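PDB 4YLE: periplasmic binding protein/LacI transcriptional regulator from Burkholderia multivorans, which probably binds a sugar or related small solute in the periplasm and delivers it to an ABC transporter for uptake. Local coordinates for residues 119-124 / 288-293; 153-158 / 187-192; 231-236 / 257-262. All coordinates share one frame; numbering follows the deposited sequence.

Interaction 1 of 3, residues 119-124 / 288-293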
ATOM      1  N   ILE A 119      18.099   2.261  13.386  1.00 35.87           N
ATOM      2  CA  ILE A 119      17.571   3.243  12.458  1.00 32.97           C
ATOM      3  C   ILE A 119      16.291   2.643  11.880  1.00 31.11           C
ATOM      4  O   ILE A 119      16.298   1.521  11.406  1.00 30.00           O
ATOM      5  CB  ILE A 119      18.610   3.594  11.338  1.00 31.54           C
ATOM      6  CG1 ILE A 119      19.842   4.274  11.965  1.00 33.52           C
ATOM      7  CG2 ILE A 119      18.007   4.493  10.233  1.00 33.38           C
ATOM      8  CD1 ILE A 119      19.538   5.595  12.679  1.00 35.24           C
ATOM      9  N   VAL A 120      15.196   3.386  11.949  1.00 31.05           N
ATOM     10  CA  VAL A 120      13.939   2.952  11.321  1.00 29.33           C
ATOM     11  C   VAL A 120      13.547   3.887  10.209  1.00 27.47           C
ATOM     12  O   VAL A 120      13.526   5.092  10.391  1.00 28.39           O
ATOM     13  CB  VAL A 120      12.810   2.897  12.353  1.00 34.04           C
ATOM     14  CG1 VAL A 120      11.512   2.428  11.703  1.00 33.98           C
ATOM     15  CG2 VAL A 120      13.216   2.014  13.547  1.00 33.35           C
ATOM     16  N   VAL A 121      13.212   3.299   9.057  1.00 25.07           N
ATOM     17  CA  VAL A 121      12.700   4.004   7.909  1.00 23.25           C
ATOM     18  C   VAL A 121      11.332   3.422   7.621  1.00 22.34           C
ATOM     19  O   VAL A 121      11.156   2.219   7.660  1.00 21.96           O
ATOM     20  CB  VAL A 121      13.610   3.831   6.690  1.00 21.30           C
ATOM     21  CG1 VAL A 121      13.059   4.561   5.496  1.00 19.68           C
ATOM     22  CG2 VAL A 121      15.041   4.335   6.998  1.00 22.40           C
ATOM     23  N   ASN A 122      10.398   4.313   7.350  1.00 22.26           N
ATOM     24  CA  ASN A 122       8.989   4.013   7.112  1.00 21.77           C
ATOM     25  C   ASN A 122       8.793   4.011   5.609  1.00 19.70           C
ATOM     26  O   ASN A 122       9.138   4.998   4.954  1.00 20.64           O
ATOM     27  CB  ASN A 122       8.168   5.099   7.814  1.00 23.73           C
ATOM     28  CG  ASN A 122       6.664   4.960   7.687  1.00 23.75           C
ATOM     29  OD1 ASN A 122       5.969   5.866   8.129  1.00 25.42           O
ATOM     30  ND2 ASN A 122       6.155   3.848   7.144  1.00 22.48           N
ATOM     31  N   ILE A 123       8.244   2.936   5.068  1.00 19.75           N
ATOM     32  CA  ILE A 123       7.830   2.949   3.670  1.00 18.46           C
ATOM     33  C   ILE A 123       6.353   2.613   3.472  1.00 17.29           C
ATOM     34  O   ILE A 123       5.725   2.116   4.390  1.00 18.59           O
ATOM     35  CB  ILE A 123       8.648   1.961   2.818  1.00 16.13           C
ATOM     36  CG1 ILE A 123       8.328   0.499   3.175  1.00 19.09           C
ATOM     37  CG2 ILE A 123      10.181   2.250   2.976  1.00 16.23           C
ATOM     38  CD1 ILE A 123       9.084  -0.552   2.300  1.00 16.24           C
ATOM     39  N   ASP A 124       5.836   2.930   2.268  1.00 15.03           N
ATOM     40  CA  ASP A 124       4.518   2.477   1.766  1.00 14.91           C
ATOM     41  C   ASP A 124       3.362   3.211   2.440  1.00 17.75           C
ATOM     42  O   ASP A 124       2.707   4.064   1.833  1.00 20.56           O
ATOM     43  CB  ASP A 124       4.376   0.969   1.944  1.00 17.97           C
ATOM     44  CG  ASP A 124       3.020   0.441   1.483  1.00 18.78           C
ATOM     45  OD1 ASP A 124       2.375   1.108   0.673  1.00 21.61           O
ATOM     46  OD2 ASP A 124       2.612  -0.659   1.926  1.00 28.70           O
ATOM     47  N   ASP A 288      18.287   1.961   1.185  1.00 17.41           N
ATOM     48  CA  ASP A 288      19.376   2.917   0.912  1.00 17.87           C
ATOM     49  C   ASP A 288      19.378   4.063   1.915  1.00 18.73           C
ATOM     50  O   ASP A 288      20.445   4.489   2.390  1.00 23.07           O
ATOM     51  CB  ASP A 288      19.273   3.487  -0.498  1.00 23.79           C
ATOM     52  CG  ASP A 288      19.967   2.631  -1.543  1.00 51.50           C
ATOM     53  OD1 ASP A 288      20.735   1.707  -1.170  1.00 49.13           O
ATOM     54  OD2 ASP A 288      19.747   2.914  -2.749  1.00 53.07           O
ATOM     55  N   THR A 289      18.187   4.562   2.233  1.00 18.17           N
ATOM     56  CA  THR A 289      18.031   5.628   3.207  1.00 22.11           C
ATOM     57  C   THR A 289      18.662   5.215   4.544  1.00 22.89           C
ATOM     58  O   THR A 289      19.419   5.984   5.164  1.00 23.41           O
ATOM     59  CB  THR A 289      16.537   5.987   3.403  1.00 20.95           C
ATOM     60  OG1 THR A 289      16.026   6.541   2.185  1.00 23.25           O
ATOM     61  CG2 THR A 289      16.400   7.031   4.511  1.00 22.61           C
ATOM     62  N   ALA A 290      18.380   3.988   4.970  1.00 20.49           N
ATOM     63  CA  ALA A 290      18.897   3.472   6.230  1.00 25.93           C
ATOM     64  C   ALA A 290      20.418   3.302   6.166  1.00 24.04           C
ATOM     65  O   ALA A 290      21.147   3.699   7.075  1.00 24.68           O
ATOM     66  CB  ALA A 290      18.217   2.158   6.559  1.00 22.86           C
ATOM     67  N   LEU A 291      20.905   2.724   5.074  1.00 20.96           N
ATOM     68  CA  LEU A 291      22.335   2.488   4.942  1.00 21.11           C
ATOM     69  C   LEU A 291      23.121   3.810   4.866  1.00 22.77           C
ATOM     70  O   LEU A 291      24.230   3.904   5.363  1.00 24.21           O
ATOM     71  CB  LEU A 291      22.623   1.617   3.700  1.00 26.86           C
ATOM     72  CG  LEU A 291      22.070   0.180   3.705  1.00 24.50           C
ATOM     73  CD1 LEU A 291      22.306  -0.498   2.373  1.00 27.23           C
ATOM     74  CD2 LEU A 291      22.670  -0.675   4.811  1.00 27.48           C
ATOM     75  N   LYS A 292      22.546   4.819   4.228  1.00 22.84           N
ATOM     76  CA  LYS A 292      23.204   6.115   4.131  1.00 24.98           C
ATOM     77  C   LYS A 292      23.330   6.743   5.522  1.00 27.27           C
ATOM     78  O   LYS A 292      24.387   7.278   5.901  1.00 28.09           O
ATOM     79  CB  LYS A 292      22.431   7.010   3.155  1.00 24.84           C
ATOM     80  CG  LYS A 292      22.684   6.583   1.716  1.00 31.03           C
ATOM     81  CD  LYS A 292      22.066   7.518   0.712  1.00 30.91           C
ATOM     82  CE  LYS A 292      22.469   7.121  -0.703  1.00 51.77           C
ATOM     83  NZ  LYS A 292      21.862   8.022  -1.724  1.00 65.09           N
ATOM     84  N   ALA A 293      22.266   6.624   6.311  1.00 25.27           N
ATOM     85  CA  ALA A 293      22.283   7.118   7.679  1.00 26.70           C
ATOM     86  C   ALA A 293      23.364   6.390   8.453  1.00 28.49           C
ATOM     87  O   ALA A 293      24.166   7.014   9.144  1.00 29.46           O
ATOM     88  CB  ALA A 293      20.921   6.943   8.328  1.00 25.73           C
TER
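Val-121 meets the helix through one methyl, CG2, which sits against two neighbouring residues. Val-121 CG2 lies 3.9 Å from Ala-290 CB and equally near Thr-289 CG2. The Val-121 and Thr-289 side chains cross obliquely. CG1 of Val-121 is anti to the backbone N (chi1 180°), and this rotation puts CG2 beside the N, on the side of the helix. Two residues back on the strand, Ile-119 repeats the approach with its own CG2. Ile-119 CG2 is 4.2 Å from Ala-290 CA and 4.3 Å from Ala-293 CB. Ala-290 is therefore touched by both strand residues, with Thr-289 and Ala-293 meeting one each.

The alternation of the strand sets the pattern. Ile-119 and Val-121 direct CB toward the helix, while Val-120 turns to the other face of the sheet and packs on helix 107-115. The short alanine side chains let the helix come close: the segment axes approach to 8.3 Å. They run nearly antiparallel, at 156°. Strand 119-123 is a central strand of the sheet of the lobe, and backbone hydrogen bonds join Ile-119 and Val-121 to strand 95-98. Val-142 of strand 141-144 touches both Val-121 and Thr-289, so the packing continues over the next strand. The hydroxyl of Thr-289 is used within its own helix, where OG1 bonds to the carbonyl O of Phe-285. CG2 of Thr-289, anti to the backbone N, is the branch that faces Val-121.

Just after the strand, Asp-124 OD1 hydrogen-bonds the unknown ligand and OD2 forms a salt bridge with Lys-40. The contact itself is made of methyl and methine carbons. Its chemistry implies apolar helix-on-sheet packing, held by shape and burial and not by directional bonds.

Interaction 2 of 3, residues 153-158 / 187-192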
ATOM      1  N   VAL A 153      -5.868   7.476 -11.389  1.00 19.80           N
ATOM      2  CA  VAL A 153      -6.715   6.339 -11.726  1.00 16.55           C
ATOM      3  C   VAL A 153      -8.160   6.810 -11.851  1.00 22.01           C
ATOM      4  O   VAL A 153      -8.814   6.532 -12.840  1.00 20.87           O
ATOM      5  CB  VAL A 153      -6.589   5.233 -10.689  1.00 16.12           C
ATOM      6  CG1 VAL A 153      -7.532   4.061 -11.011  1.00 17.69           C
ATOM      7  CG2 VAL A 153      -5.098   4.777 -10.631  1.00 15.82           C
ATOM      8  N   GLY A 154      -8.631   7.547 -10.856  1.00 20.35           N
ATOM      9  CA  GLY A 154      -9.969   8.112 -10.896  1.00 19.55           C
ATOM     10  C   GLY A 154     -10.243   8.982 -12.122  1.00 20.82           C
ATOM     11  O   GLY A 154     -11.350   8.918 -12.711  1.00 23.92           O
ATOM     12  N   ASP A 155      -9.265   9.802 -12.513  1.00 20.63           N
ATOM     13  CA  ASP A 155      -9.417  10.666 -13.692  1.00 24.01           C
ATOM     14  C   ASP A 155      -9.615   9.872 -14.971  1.00 25.33           C
ATOM     15  O   ASP A 155     -10.402  10.273 -15.827  1.00 28.44           O
ATOM     16  CB  ASP A 155      -8.195  11.590 -13.871  1.00 29.60           C
ATOM     17  CG  ASP A 155      -8.184  12.761 -12.899  1.00 30.96           C
ATOM     18  OD1 ASP A 155      -9.229  13.053 -12.282  1.00 28.92           O
ATOM     19  OD2 ASP A 155      -7.112  13.393 -12.762  1.00 28.68           O
ATOM     20  N   TYR A 156      -8.866   8.794 -15.143  1.00 22.80           N
ATOM     21  CA  TYR A 156      -9.029   7.968 -16.329  1.00 28.58           C
ATOM     22  C   TYR A 156     -10.444   7.380 -16.386  1.00 28.86           C
ATOM     23  O   TYR A 156     -11.110   7.431 -17.425  1.00 27.16           O
ATOM     24  CB  TYR A 156      -7.980   6.862 -16.358  1.00 27.71           C
ATOM     25  CG  TYR A 156      -7.926   6.142 -17.685  1.00 25.64           C
ATOM     26  CD1 TYR A 156      -7.371   6.743 -18.811  1.00 27.63           C
ATOM     27  CD2 TYR A 156      -8.446   4.882 -17.815  1.00 22.21           C
ATOM     28  CE1 TYR A 156      -7.329   6.077 -20.032  1.00 28.79           C
ATOM     29  CE2 TYR A 156      -8.412   4.214 -19.028  1.00 26.29           C
ATOM     30  CZ  TYR A 156      -7.852   4.806 -20.125  1.00 28.08           C
ATOM     31  OH  TYR A 156      -7.833   4.134 -21.337  1.00 36.49           O
ATOM     32  N   LEU A 157     -10.904   6.831 -15.266  1.00 22.09           N
ATOM     33  CA  LEU A 157     -12.272   6.356 -15.166  1.00 21.55           C
ATOM     34  C   LEU A 157     -13.284   7.433 -15.488  1.00 23.89           C
ATOM     35  O   LEU A 157     -14.257   7.183 -16.203  1.00 25.69           O
ATOM     36  CB  LEU A 157     -12.538   5.824 -13.764  1.00 20.58           C
ATOM     37  CG  LEU A 157     -13.974   5.385 -13.452  1.00 21.25           C
ATOM     38  CD1 LEU A 157     -14.460   4.230 -14.350  1.00 21.49           C
ATOM     39  CD2 LEU A 157     -14.035   4.990 -11.969  1.00 21.53           C
ATOM     40  N   ALA A 158     -13.080   8.634 -14.965  1.00 24.15           N
ATOM     41  CA  ALA A 158     -14.047   9.721 -15.189  1.00 26.48           C
ATOM     42  C   ALA A 158     -14.280   9.976 -16.666  1.00 32.73           C
ATOM     43  O   ALA A 158     -15.393  10.308 -17.069  1.00 37.70           O
ATOM     44  CB  ALA A 158     -13.574  10.991 -14.515  1.00 29.81           C
ATOM     45  N   GLN A 187     -12.292  10.134  -4.546  1.00 18.51           N
ATOM     46  CA  GLN A 187     -13.386  11.095  -4.354  1.00 21.64           C
ATOM     47  C   GLN A 187     -13.113  12.384  -5.156  1.00 27.20           C
ATOM     48  O   GLN A 187     -13.992  12.920  -5.780  1.00 21.98           O
ATOM     49  CB  GLN A 187     -13.585  11.445  -2.877  1.00 28.00           C
ATOM     50  CG  GLN A 187     -13.945  10.298  -1.944  1.00 28.96           C
ATOM     51  CD  GLN A 187     -15.408  10.227  -1.590  1.00 42.64           C
ATOM     52  OE1 GLN A 187     -16.277  10.673  -2.341  1.00 44.65           O
ATOM     53  NE2 GLN A 187     -15.690   9.665  -0.427  1.00 51.38           N
ATOM     54  N   ASP A 188     -11.869  12.862  -5.151  1.00 22.11           N
ATOM     55  CA  ASP A 188     -11.507  14.075  -5.879  1.00 22.94           C
ATOM     56  C   ASP A 188     -11.832  13.937  -7.353  1.00 23.43           C
ATOM     57  O   ASP A 188     -12.383  14.847  -7.979  1.00 24.26           O
ATOM     58  CB  ASP A 188     -10.005  14.361  -5.744  1.00 24.19           C
ATOM     59  CG  ASP A 188      -9.570  14.701  -4.308  1.00 22.84           C
ATOM     60  OD1 ASP A 188     -10.424  15.080  -3.461  1.00 23.49           O
ATOM     61  OD2 ASP A 188      -8.316  14.656  -4.065  1.00 24.38           O
ATOM     62  N   ALA A 189     -11.471  12.782  -7.908  1.00 21.99           N
ATOM     63  CA  ALA A 189     -11.692  12.518  -9.327  1.00 21.54           C
ATOM     64  C   ALA A 189     -13.178  12.501  -9.664  1.00 22.10           C
ATOM     65  O   ALA A 189     -13.617  13.108 -10.657  1.00 23.41           O
ATOM     66  CB  ALA A 189     -11.044  11.206  -9.699  1.00 20.52           C
HETATM   67  N   MSE A 190     -13.951  11.805  -8.835  1.00 22.77           N
HETATM   68  CA  MSE A 190     -15.384  11.685  -9.064  1.00 23.60           C
HETATM   69  C   MSE A 190     -16.089  13.033  -8.954  1.00 25.82           C
HETATM   70  O   MSE A 190     -16.923  13.356  -9.802  1.00 25.64           O
HETATM   71  CB  MSE A 190     -15.976  10.680  -8.094  1.00 21.20           C
HETATM   72  CG  MSE A 190     -15.452   9.243  -8.336  1.00 19.45           C
HETATM   73 SE   MSE A 190     -15.790   8.567 -10.169  1.00 30.57          SE
HETATM   74  CE  MSE A 190     -14.060   9.062 -11.014  1.00 23.38           C
ATOM     75  N   LYS A 191     -15.744  13.824  -7.931  1.00 24.12           N
ATOM     76  CA  LYS A 191     -16.251  15.206  -7.809  1.00 27.44           C
ATOM     77  C   LYS A 191     -15.976  16.064  -9.042  1.00 27.69           C
ATOM     78  O   LYS A 191     -16.849  16.770  -9.541  1.00 29.80           O
ATOM     79  CB  LYS A 191     -15.615  15.922  -6.621  1.00 26.39           C
ATOM     80  CG  LYS A 191     -16.078  15.557  -5.220  1.00 36.74           C
ATOM     81  CD  LYS A 191     -15.208  16.318  -4.196  1.00 43.70           C
ATOM     82  CE  LYS A 191     -15.708  16.211  -2.761  1.00 55.94           C
ATOM     83  NZ  LYS A 191     -16.170  14.850  -2.396  1.00 60.72           N
ATOM     84  N   ALA A 192     -14.733  16.030  -9.498  1.00 26.83           N
ATOM     85  CA  ALA A 192     -14.276  16.866 -10.596  1.00 28.23           C
ATOM     86  C   ALA A 192     -14.995  16.521 -11.903  1.00 33.28           C
ATOM     87  O   ALA A 192     -15.112  17.365 -12.821  1.00 37.02           O
ATOM     88  CB  ALA A 192     -12.795  16.706 -10.767  1.00 27.63           C
TER
HETATM   89  O   HOH W   1     -11.799  13.452 -13.103  1.00 28.81           O
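Met-190, a selenomethionine, reaches Gly-154 by a bent side chain. Its CG is anti to the carbonyl carbon (chi1 -65°). Bends at chi2 (-58°) and chi3 then bring CE back toward the facing helix. Met-190 CE lies 3.2 Å from Gly-154 O. Met-190 CE also touches Ala-158 CB at 4.0 Å and Leu-157 CD2 at 4.2 Å. The Leu-157 and Met-190 side chains cross at about a right angle.

Beside it, Ala-189 directs its CB toward the other helix. Ala-189 CB is 3.4 Å from Gly-154 C. The CA atoms of Gly-154 and Ala-189 are 5.0 Å apart, a close approach made possible because glycine has no side chain here. The segment axes are 8.1 Å apart at their closest and cross at -30°.

Asp-155 borders the contact on the polar side. Asp-155 OD1 lies 3.7 Å from Ala-189 CB and accepts from a water at 2.7 Å. The water also donates to Ala-189 O, which links the two helices. OD1 is shared with Arg-151, one turn back, whose NE forms a salt bridge to it. This second partner would probably hold the carboxylate in place.

On the sheet side, Leu-157 and Met-190 both rest on Leu-228 of strand 226-229, and Met-190 also packs on Val-197. Helices 146-160 and 177-193 thus lie next to each other, roughly parallel, on one face of the parallel sheet. This is the layering of an alpha/beta lobe of the periplasmic binding protein fold.

Interaction 3 of 3, residues 231-236 / 257-262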
ATOM      1  N   ASN A 231      -6.906  -1.290  -3.887  1.00 12.89           N
ATOM      2  CA  ASN A 231      -5.766  -2.088  -4.380  1.00 14.20           C
ATOM      3  C   ASN A 231      -6.257  -3.126  -5.379  1.00 15.01           C
ATOM      4  O   ASN A 231      -7.460  -3.304  -5.547  1.00 13.16           O
ATOM      5  CB  ASN A 231      -4.965  -2.687  -3.204  1.00 14.23           C
ATOM      6  CG  ASN A 231      -5.618  -3.874  -2.572  1.00 16.08           C
ATOM      7  OD1 ASN A 231      -6.802  -4.116  -2.771  1.00 17.19           O
ATOM      8  ND2 ASN A 231      -4.841  -4.638  -1.796  1.00 16.73           N
ATOM      9  N   ASP A 232      -5.323  -3.739  -6.086  1.00 15.82           N
ATOM     10  CA  ASP A 232      -5.654  -4.689  -7.120  1.00 14.71           C
ATOM     11  C   ASP A 232      -6.322  -5.942  -6.552  1.00 16.51           C
ATOM     12  O   ASP A 232      -7.194  -6.529  -7.200  1.00 18.11           O
ATOM     13  CB  ASP A 232      -4.423  -5.084  -7.909  1.00 16.64           C
ATOM     14  CG  ASP A 232      -4.006  -4.021  -8.958  1.00 16.88           C
ATOM     15  OD1 ASP A 232      -4.725  -3.023  -9.170  1.00 17.98           O
ATOM     16  OD2 ASP A 232      -2.916  -4.213  -9.554  1.00 20.50           O
ATOM     17  N   ASN A 233      -5.921  -6.369  -5.362  1.00 16.32           N
ATOM     18  CA  ASN A 233      -6.539  -7.565  -4.780  1.00 17.23           C
ATOM     19  C   ASN A 233      -8.039  -7.317  -4.562  1.00 16.01           C
ATOM     20  O   ASN A 233      -8.883  -8.187  -4.891  1.00 18.19           O
ATOM     21  CB  ASN A 233      -5.854  -7.974  -3.486  1.00 18.55           C
ATOM     22  CG  ASN A 233      -4.632  -8.817  -3.736  1.00 24.20           C
ATOM     23  OD1 ASN A 233      -4.466  -9.384  -4.836  1.00 23.97           O
ATOM     24  ND2 ASN A 233      -3.799  -8.965  -2.721  1.00 37.26           N
HETATM   25  N   MSE A 234      -8.377  -6.138  -4.050  1.00 16.55           N
HETATM   26  CA  MSE A 234      -9.795  -5.838  -3.885  1.00 14.99           C
HETATM   27  C   MSE A 234     -10.467  -5.717  -5.238  1.00 19.57           C
HETATM   28  O   MSE A 234     -11.638  -6.116  -5.373  1.00 18.87           O
HETATM   29  CB  MSE A 234      -9.987  -4.599  -3.053  1.00 16.93           C
HETATM   30  CG  MSE A 234      -9.727  -4.879  -1.601  1.00 13.85           C
HETATM   31 SE   MSE A 234     -10.076  -3.422  -0.403  1.00 23.00          SE
HETATM   32  CE  MSE A 234      -9.047  -2.069  -1.337  1.00 18.50           C
ATOM     33  N   ALA A 235      -9.748  -5.189  -6.235  1.00 17.08           N
ATOM     34  CA  ALA A 235     -10.280  -5.092  -7.593  1.00 18.25           C
ATOM     35  C   ALA A 235     -10.571  -6.470  -8.177  1.00 19.34           C
ATOM     36  O   ALA A 235     -11.569  -6.625  -8.865  1.00 18.65           O
ATOM     37  CB  ALA A 235      -9.343  -4.335  -8.487  1.00 17.01           C
ATOM     38  N   ILE A 236      -9.713  -7.460  -7.898  1.00 17.52           N
ATOM     39  CA  ILE A 236      -9.941  -8.836  -8.342  1.00 21.61           C
ATOM     40  C   ILE A 236     -11.229  -9.331  -7.710  1.00 20.82           C
ATOM     41  O   ILE A 236     -12.065  -9.944  -8.382  1.00 23.34           O
ATOM     42  CB  ILE A 236      -8.745  -9.754  -7.974  1.00 20.91           C
ATOM     43  CG1 ILE A 236      -7.551  -9.382  -8.851  1.00 22.49           C
ATOM     44  CG2 ILE A 236      -9.107 -11.227  -8.104  1.00 27.11           C
ATOM     45  CD1 ILE A 236      -6.221 -10.030  -8.420  1.00 24.74           C
ATOM     46  N   ASP A 257      -1.878  -0.912  -7.874  1.00 16.79           N
ATOM     47  CA  ASP A 257      -0.671  -1.739  -7.552  1.00 14.03           C
ATOM     48  C   ASP A 257       0.001  -2.279  -8.806  1.00 18.25           C
ATOM     49  O   ASP A 257       1.205  -2.557  -8.795  1.00 19.34           O
ATOM     50  CB  ASP A 257      -0.936  -2.960  -6.637  1.00 15.94           C
ATOM     51  CG  ASP A 257      -1.166  -2.573  -5.169  1.00 18.28           C
ATOM     52  OD1 ASP A 257      -0.873  -1.421  -4.804  1.00 16.39           O
ATOM     53  OD2 ASP A 257      -1.667  -3.423  -4.400  1.00 15.73           O
ATOM     54  N   ASN A 258      -0.777  -2.492  -9.863  1.00 19.46           N
ATOM     55  CA  ASN A 258      -0.289  -3.149 -11.067  1.00 20.92           C
ATOM     56  C   ASN A 258       0.347  -4.527 -10.813  1.00 20.96           C
ATOM     57  O   ASN A 258       1.456  -4.830 -11.308  1.00 22.60           O
ATOM     58  CB  ASN A 258       0.690  -2.225 -11.773  1.00 20.53           C
ATOM     59  CG  ASN A 258       0.950  -2.620 -13.199  1.00 25.15           C
ATOM     60  OD1 ASN A 258       0.121  -3.255 -13.864  1.00 26.00           O
ATOM     61  ND2 ASN A 258       2.137  -2.272 -13.684  1.00 23.97           N
ATOM     62  N   ILE A 259      -0.348  -5.387 -10.065  1.00 21.71           N
ATOM     63  CA  ILE A 259       0.149  -6.759  -9.894  1.00 21.42           C
ATOM     64  C   ILE A 259      -0.047  -7.588 -11.157  1.00 28.53           C
ATOM     65  O   ILE A 259      -0.919  -7.302 -11.969  1.00 25.83           O
ATOM     66  CB  ILE A 259      -0.518  -7.480  -8.700  1.00 21.75           C
ATOM     67  CG1 ILE A 259      -2.011  -7.688  -8.968  1.00 23.04           C
ATOM     68  CG2 ILE A 259      -0.232  -6.686  -7.416  1.00 19.67           C
ATOM     69  CD1 ILE A 259      -2.768  -8.419  -7.870  1.00 24.81           C
ATOM     70  N   ASN A 260       0.779  -8.616 -11.331  1.00 22.87           N
ATOM     71  CA  ASN A 260       0.676  -9.442 -12.530  1.00 24.70           C
ATOM     72  C   ASN A 260      -0.715  -9.979 -12.736  1.00 24.59           C
ATOM     73  O   ASN A 260      -1.176 -10.062 -13.868  1.00 27.04           O
ATOM     74  CB  ASN A 260       1.652 -10.613 -12.479  1.00 27.18           C
ATOM     75  CG  ASN A 260       3.060 -10.162 -12.640  1.00 43.66           C
ATOM     76  OD1 ASN A 260       3.353  -9.398 -13.557  1.00 57.08           O
ATOM     77  ND2 ASN A 260       3.947 -10.590 -11.736  1.00 51.92           N
ATOM     78  N   ALA A 261      -1.393 -10.348 -11.651  1.00 24.27           N
ATOM     79  CA  ALA A 261      -2.714 -10.965 -11.795  1.00 28.32           C
ATOM     80  C   ALA A 261      -3.675 -10.005 -12.502  1.00 29.71           C
ATOM     81  O   ALA A 261      -4.641 -10.437 -13.119  1.00 29.64           O
ATOM     82  CB  ALA A 261      -3.267 -11.386 -10.435  1.00 33.87           C
ATOM     83  N   ILE A 262      -3.398  -8.706 -12.436  1.00 26.12           N
ATOM     84  CA  ILE A 262      -4.324  -7.726 -13.008  1.00 25.71           C
ATOM     85  C   ILE A 262      -4.097  -7.534 -14.510  1.00 31.67           C
ATOM     86  O   ILE A 262      -4.940  -6.981 -15.217  1.00 28.05           O
ATOM     87  CB  ILE A 262      -4.212  -6.354 -12.269  1.00 23.60           C
ATOM     88  CG1 ILE A 262      -5.591  -5.705 -12.153  1.00 28.23           C
ATOM     89  CG2 ILE A 262      -3.241  -5.401 -12.938  1.00 26.24           C
ATOM     90  CD1 ILE A 262      -6.484  -6.358 -11.096  1.00 26.07           C
TER
HETATM   91  O   HOH W   2      -2.985  -5.831  -4.611  1.00 15.83           O
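Asp-232, in the first turn of helix 232-244, is clasped by the loop after strand 252-254, in the parallel-sheet lobe of this periplasmic binding protein. Asp-232 CB is 3.7 Å from both CG1 and CD1 of Ile-259. Asp-232 CG is 3.9 Å from Ile-262 CG1. OD1 hydrogen-bonds Thr-274 OG1, outside the two segments. Asp-232 OD2 accepts from Ile-259 N at 2.9 Å, nearly along its C-O axis, with an N-H...O angle of 154°. Asn-258 N is as close, at 2.8 Å from Asp-232 OD2, but the angle is poor and it bonds Thr-274 OG1 instead. The two oxygens thus tie the helix start to the loop and to strand 274-276.

Further along the helix the contact is apolar. Ile-236 CD1 touches Ile-259 CD1 and Ala-261 CB, and Ile-236 CG1 meets Ile-262 CD1 at 3.9 Å.

Asn-231 is the N-cap. Its OD1 accepts from Met-234 N, which lies above the carbonyl plane, and its ND2 bonds the unknown ligand. Asp-257 OD2 bonds the same ligand atom, while its OD1 bonds Gln-277. A water donates to Asp-257 OD2 at 2.8 Å and accepts from Asn-233 N at 3.1 Å.

Overall arrangement
Interaction 1 lies in one lobe, and interactions 2 and 3 lie in the other. Along the chain, interactions 2 and 3 follow one another, and both are nested between the segments of interaction 1. The centres of interactions 1 and 2 are about 33 Å apart, on opposite sides of the chain's centre. Interaction 3 is about 27 Å from interaction 1 and about 19 Å from interaction 2, between centres. The unknown ligand joins interactions 1 and 3: Asp-124 bonds it from one lobe, Asn-231 and Asp-257 from the other. Nearest atoms of these two contacts are about 7 Å apart. Interaction 2 is helix packing within its lobe.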